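Local coordinates for protein luciferase-like monooxygenase (Streptomyces bottropensis, PDB 7BIP) that is probably a luciferase-like monooxygenase that takes part in the biosynthesis of the aromatic polyketide rishirilide, at residues D33-E44 and T68-L79. Sequence-based numbering, arbitrary orientation.
Sequences DELGFHHVKTVE and TRRVRLVTGAVL. With EDO (1,2-ethanediol), chain F.
The guanidinium of R70 meets the backbone of D33 edge-on: NE and NH2 both donate to D33 O, NE at 2.9 Å, with the oxygen close to the guanidinium plane and both donors in the carbonyl plane. Flat in its turn, the D33 carboxylate turns its oxygens to the backbone of 69-71. OD1 takes R70 N on its syn lone pair and V71 N nearly along the C-O bond, while OD2 accepts R69 N (2.8 Å) on its syn side, though tilted out of the carboxylate plane. Three successive amides are thus gathered by one side chain, its CG swung anti to the backbone N (chi1 -153°), which carries the carboxylate toward them. R72 CD lies 3.9 Å from H38 NE2, the two side chains pointing the same way, and the guanidinium goes on to D104 in a salt bridge. H38 ND1 and H39 ND1 share an in-plane hydrogen bond (3.0 Å); their NE2 atoms bond to E226 and S322 respectively. Strands 39-42 and 72-75 are neighbouring parallel strands of a TIM barrel, linked through helix 57-67 in a beta-alpha-beta unit, and their axes diverge by 22°. Backbone hydrogen bonds run from R72 N to H38 O, just before the strand, V40 N to R72 O and V74 N to V40 O. On one side of the sheet V74 packs CG2 on H39 CB (3.7 Å) and CG1 on K41 CE; K41 NZ itself bonds to S322. Beyond the cis peptide before A77, the extended E44 side chain receives L79 N at OE1 (2.8 Å), from above the carboxylate plane, and OE2 bonds to Y46.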
# COMPACT_ATOMS: atom_id res chain seq x y z
N ASP A 33 -0.38 -20.09 -0.97
CA ASP A 33 0.39 -20.30 -2.19
C ASP A 33 0.88 -21.74 -2.31
O ASP A 33 0.66 -22.40 -3.33
CB ASP A 33 1.57 -19.32 -2.19
CG ASP A 33 2.06 -18.95 -3.58
OD1 ASP A 33 1.22 -18.82 -4.49
OD2 ASP A 33 3.28 -18.77 -3.74
N GLU A 34 1.52 -22.25 -1.26
CA GLU A 34 2.14 -23.57 -1.31
C GLU A 34 1.10 -24.67 -1.45
O GLU A 34 1.32 -25.64 -2.19
CB GLU A 34 2.97 -23.80 -0.05
CG GLU A 34 4.13 -22.82 0.13
CD GLU A 34 4.67 -22.80 1.55
OE1 GLU A 34 4.25 -23.66 2.37
OE2 GLU A 34 5.52 -21.94 1.86
N LEU A 35 -0.03 -24.54 -0.76
CA LEU A 35 -1.02 -25.61 -0.71
C LEU A 35 -1.98 -25.60 -1.89
O LEU A 35 -2.76 -26.55 -2.02
CB LEU A 35 -1.83 -25.53 0.60
CG LEU A 35 -1.06 -25.80 1.90
CD1 LEU A 35 -1.97 -25.61 3.11
CD2 LEU A 35 -0.47 -27.20 1.88
N GLY A 36 -1.96 -24.58 -2.74
CA GLY A 36 -2.78 -24.58 -3.93
C GLY A 36 -4.12 -23.90 -3.80
O GLY A 36 -5.02 -24.16 -4.61
N PHE A 37 -4.30 -23.04 -2.80
CA PHE A 37 -5.51 -22.25 -2.69
C PHE A 37 -5.60 -21.23 -3.82
O PHE A 37 -4.61 -20.88 -4.46
CB PHE A 37 -5.57 -21.56 -1.32
CG PHE A 37 -5.91 -22.50 -0.19
CD1 PHE A 37 -7.23 -22.72 0.16
CD2 PHE A 37 -4.91 -23.18 0.50
CE1 PHE A 37 -7.56 -23.59 1.19
CE2 PHE A 37 -5.24 -24.06 1.54
CZ PHE A 37 -6.57 -24.26 1.88
N HIS A 38 -6.83 -20.76 -4.06
CA HIS A 38 -7.09 -19.91 -5.22
C HIS A 38 -6.66 -18.46 -4.99
O HIS A 38 -6.15 -17.81 -5.92
CB HIS A 38 -8.59 -19.98 -5.56
CG HIS A 38 -9.02 -19.02 -6.63
ND1 HIS A 38 -9.72 -17.86 -6.36
CD2 HIS A 38 -8.86 -19.05 -7.97
CE1 HIS A 38 -9.97 -17.22 -7.49
NE2 HIS A 38 -9.45 -17.93 -8.48
N HIS A 39 -6.84 -17.93 -3.78
CA HIS A 39 -6.60 -16.51 -3.55
C HIS A 39 -6.32 -16.25 -2.08
O HIS A 39 -6.53 -17.11 -1.22
CB HIS A 39 -7.79 -15.66 -4.02
CG HIS A 39 -9.03 -15.89 -3.21
ND1 HIS A 39 -10.07 -16.67 -3.66
CD2 HIS A 39 -9.41 -15.43 -1.99
CE1 HIS A 39 -11.03 -16.69 -2.75
NE2 HIS A 39 -10.66 -15.94 -1.73
N VAL A 40 -5.84 -15.03 -1.80
CA VAL A 40 -5.73 -14.45 -0.47
C VAL A 40 -6.52 -13.15 -0.48
O VAL A 40 -6.29 -12.29 -1.35
CB VAL A 40 -4.26 -14.19 -0.07
CG1 VAL A 40 -4.19 -13.47 1.27
CG2 VAL A 40 -3.47 -15.51 -0.01
N LYS A 41 -7.44 -12.99 0.46
CA LYS A 41 -8.31 -11.83 0.54
C LYS A 41 -8.07 -11.11 1.87
O LYS A 41 -7.72 -11.75 2.86
CB LYS A 41 -9.79 -12.26 0.42
CG LYS A 41 -10.84 -11.15 0.59
CD LYS A 41 -12.24 -11.71 0.34
CE LYS A 41 -12.49 -11.99 -1.13
NZ LYS A 41 -13.76 -12.80 -1.29
N THR A 42 -8.23 -9.79 1.89
CA THR A 42 -8.34 -9.10 3.17
C THR A 42 -9.24 -7.89 3.00
O THR A 42 -9.76 -7.62 1.91
CB THR A 42 -6.95 -8.72 3.73
OG1 THR A 42 -7.09 -8.38 5.12
CG2 THR A 42 -6.36 -7.53 2.98
N VAL A 43 -9.41 -7.13 4.09
CA VAL A 43 -10.51 -6.20 4.24
C VAL A 43 -9.98 -4.78 4.48
O VAL A 43 -8.78 -4.56 4.64
CB VAL A 43 -11.45 -6.61 5.38
CG1 VAL A 43 -11.78 -8.09 5.26
CG2 VAL A 43 -10.77 -6.32 6.72
N GLU A 44 -10.91 -3.82 4.50
CA GLU A 44 -10.61 -2.43 4.87
C GLU A 44 -11.54 -2.02 6.00
O GLU A 44 -12.76 -2.01 5.83
CB GLU A 44 -10.78 -1.47 3.69
CG GLU A 44 -10.43 -0.02 4.04
CD GLU A 44 -10.55 0.93 2.86
OE1 GLU A 44 -10.71 0.44 1.72
OE2 GLU A 44 -10.49 2.17 3.07
N THR A 68 4.51 -14.44 -2.71
CA THR A 68 3.82 -15.54 -3.35
C THR A 68 4.03 -15.50 -4.86
O THR A 68 4.50 -14.50 -5.42
CB THR A 68 2.32 -15.52 -3.04
OG1 THR A 68 1.77 -14.25 -3.41
CG2 THR A 68 2.06 -15.75 -1.53
N ARG A 69 3.68 -16.60 -5.53
CA ARG A 69 3.84 -16.67 -6.97
C ARG A 69 2.55 -16.96 -7.73
O ARG A 69 2.43 -16.51 -8.87
CB ARG A 69 4.88 -17.73 -7.35
CG ARG A 69 6.29 -17.39 -6.90
CD ARG A 69 7.25 -18.56 -7.11
NE ARG A 69 8.02 -18.86 -5.91
CZ ARG A 69 8.64 -20.02 -5.68
NH1 ARG A 69 9.32 -20.20 -4.56
NH2 ARG A 69 8.57 -21.00 -6.58
N ARG A 70 1.59 -17.69 -7.16
CA ARG A 70 0.45 -18.10 -7.98
C ARG A 70 -0.91 -17.72 -7.40
O ARG A 70 -1.87 -17.51 -8.16
CB ARG A 70 0.50 -19.61 -8.23
CG ARG A 70 0.44 -20.47 -7.00
CD ARG A 70 0.27 -21.93 -7.37
NE ARG A 70 0.33 -22.81 -6.21
CZ ARG A 70 0.53 -24.12 -6.28
NH1 ARG A 70 0.70 -24.70 -7.46
NH2 ARG A 70 0.57 -24.85 -5.17
N VAL A 71 -1.01 -17.64 -6.07
CA VAL A 71 -2.28 -17.28 -5.45
C VAL A 71 -2.74 -15.90 -5.93
O VAL A 71 -1.94 -14.97 -6.08
CB VAL A 71 -2.09 -17.36 -3.92
CG1 VAL A 71 -1.30 -16.16 -3.37
CG2 VAL A 71 -3.38 -17.57 -3.20
N ARG A 72 -4.03 -15.75 -6.19
CA ARG A 72 -4.53 -14.42 -6.52
C ARG A 72 -4.66 -13.57 -5.26
O ARG A 72 -4.68 -14.07 -4.13
CB ARG A 72 -5.86 -14.52 -7.26
CG ARG A 72 -5.75 -15.29 -8.60
CD ARG A 72 -6.96 -15.07 -9.51
NE ARG A 72 -7.04 -13.70 -10.02
CZ ARG A 72 -6.31 -13.21 -11.02
NH1 ARG A 72 -5.41 -13.96 -11.63
NH2 ARG A 72 -6.47 -11.94 -11.39
N LEU A 73 -4.71 -12.25 -5.46
CA LEU A 73 -4.86 -11.29 -4.37
C LEU A 73 -6.18 -10.56 -4.56
O LEU A 73 -6.44 -10.02 -5.64
CB LEU A 73 -3.70 -10.28 -4.35
CG LEU A 73 -2.27 -10.76 -4.08
CD1 LEU A 73 -2.19 -11.77 -2.93
CD2 LEU A 73 -1.67 -11.35 -5.34
N VAL A 74 -7.03 -10.52 -3.52
CA VAL A 74 -8.37 -9.97 -3.68
C VAL A 74 -8.68 -8.98 -2.56
O VAL A 74 -8.53 -9.30 -1.38
CB VAL A 74 -9.44 -11.08 -3.69
CG1 VAL A 74 -10.82 -10.49 -4.06
CG2 VAL A 74 -9.05 -12.20 -4.65
N THR A 75 -9.14 -7.79 -2.93
CA THR A 75 -9.67 -6.87 -1.93
C THR A 75 -11.11 -7.24 -1.60
O THR A 75 -11.94 -7.41 -2.51
CB THR A 75 -9.58 -5.41 -2.38
OG1 THR A 75 -10.27 -5.20 -3.62
CG2 THR A 75 -8.12 -4.99 -2.55
N GLY A 76 -11.40 -7.43 -0.32
CA GLY A 76 -12.75 -7.72 0.13
C GLY A 76 -13.11 -6.92 1.37
O GLY A 76 -13.22 -7.49 2.46
N ALA A 77 -13.30 -5.60 1.24
CA ALA A 77 -13.34 -4.88 -0.04
C ALA A 77 -12.80 -3.47 0.17
O ALA A 77 -12.87 -2.96 1.29
CB ALA A 77 -14.77 -4.83 -0.57
N VAL A 78 -12.24 -2.85 -0.88
CA VAL A 78 -11.87 -1.44 -0.74
C VAL A 78 -13.14 -0.61 -0.58
O VAL A 78 -14.23 -0.98 -1.07
CB VAL A 78 -11.02 -0.93 -1.91
CG1 VAL A 78 -9.67 -1.67 -1.96
CG2 VAL A 78 -11.77 -1.07 -3.23
N LEU A 79 -13.02 0.51 0.13
CA LEU A 79 -14.17 1.37 0.41
C LEU A 79 -14.03 2.68 -0.36
O LEU A 79 -13.43 3.64 0.14
CB LEU A 79 -14.31 1.63 1.91
CG LEU A 79 -14.42 0.39 2.81
CD1 LEU A 79 -14.49 0.80 4.28
CD2 LEU A 79 -15.65 -0.45 2.44
C1 EDO F . 9.26 -14.23 -4.69
O1 EDO F . 9.56 -14.22 -6.09
C2 EDO F . 7.98 -15.02 -4.48
O2 EDO F . 8.30 -16.26 -3.85
O HOH W 1 -10.88 3.87 1.25
O HOH W 2 -13.87 -3.52 3.88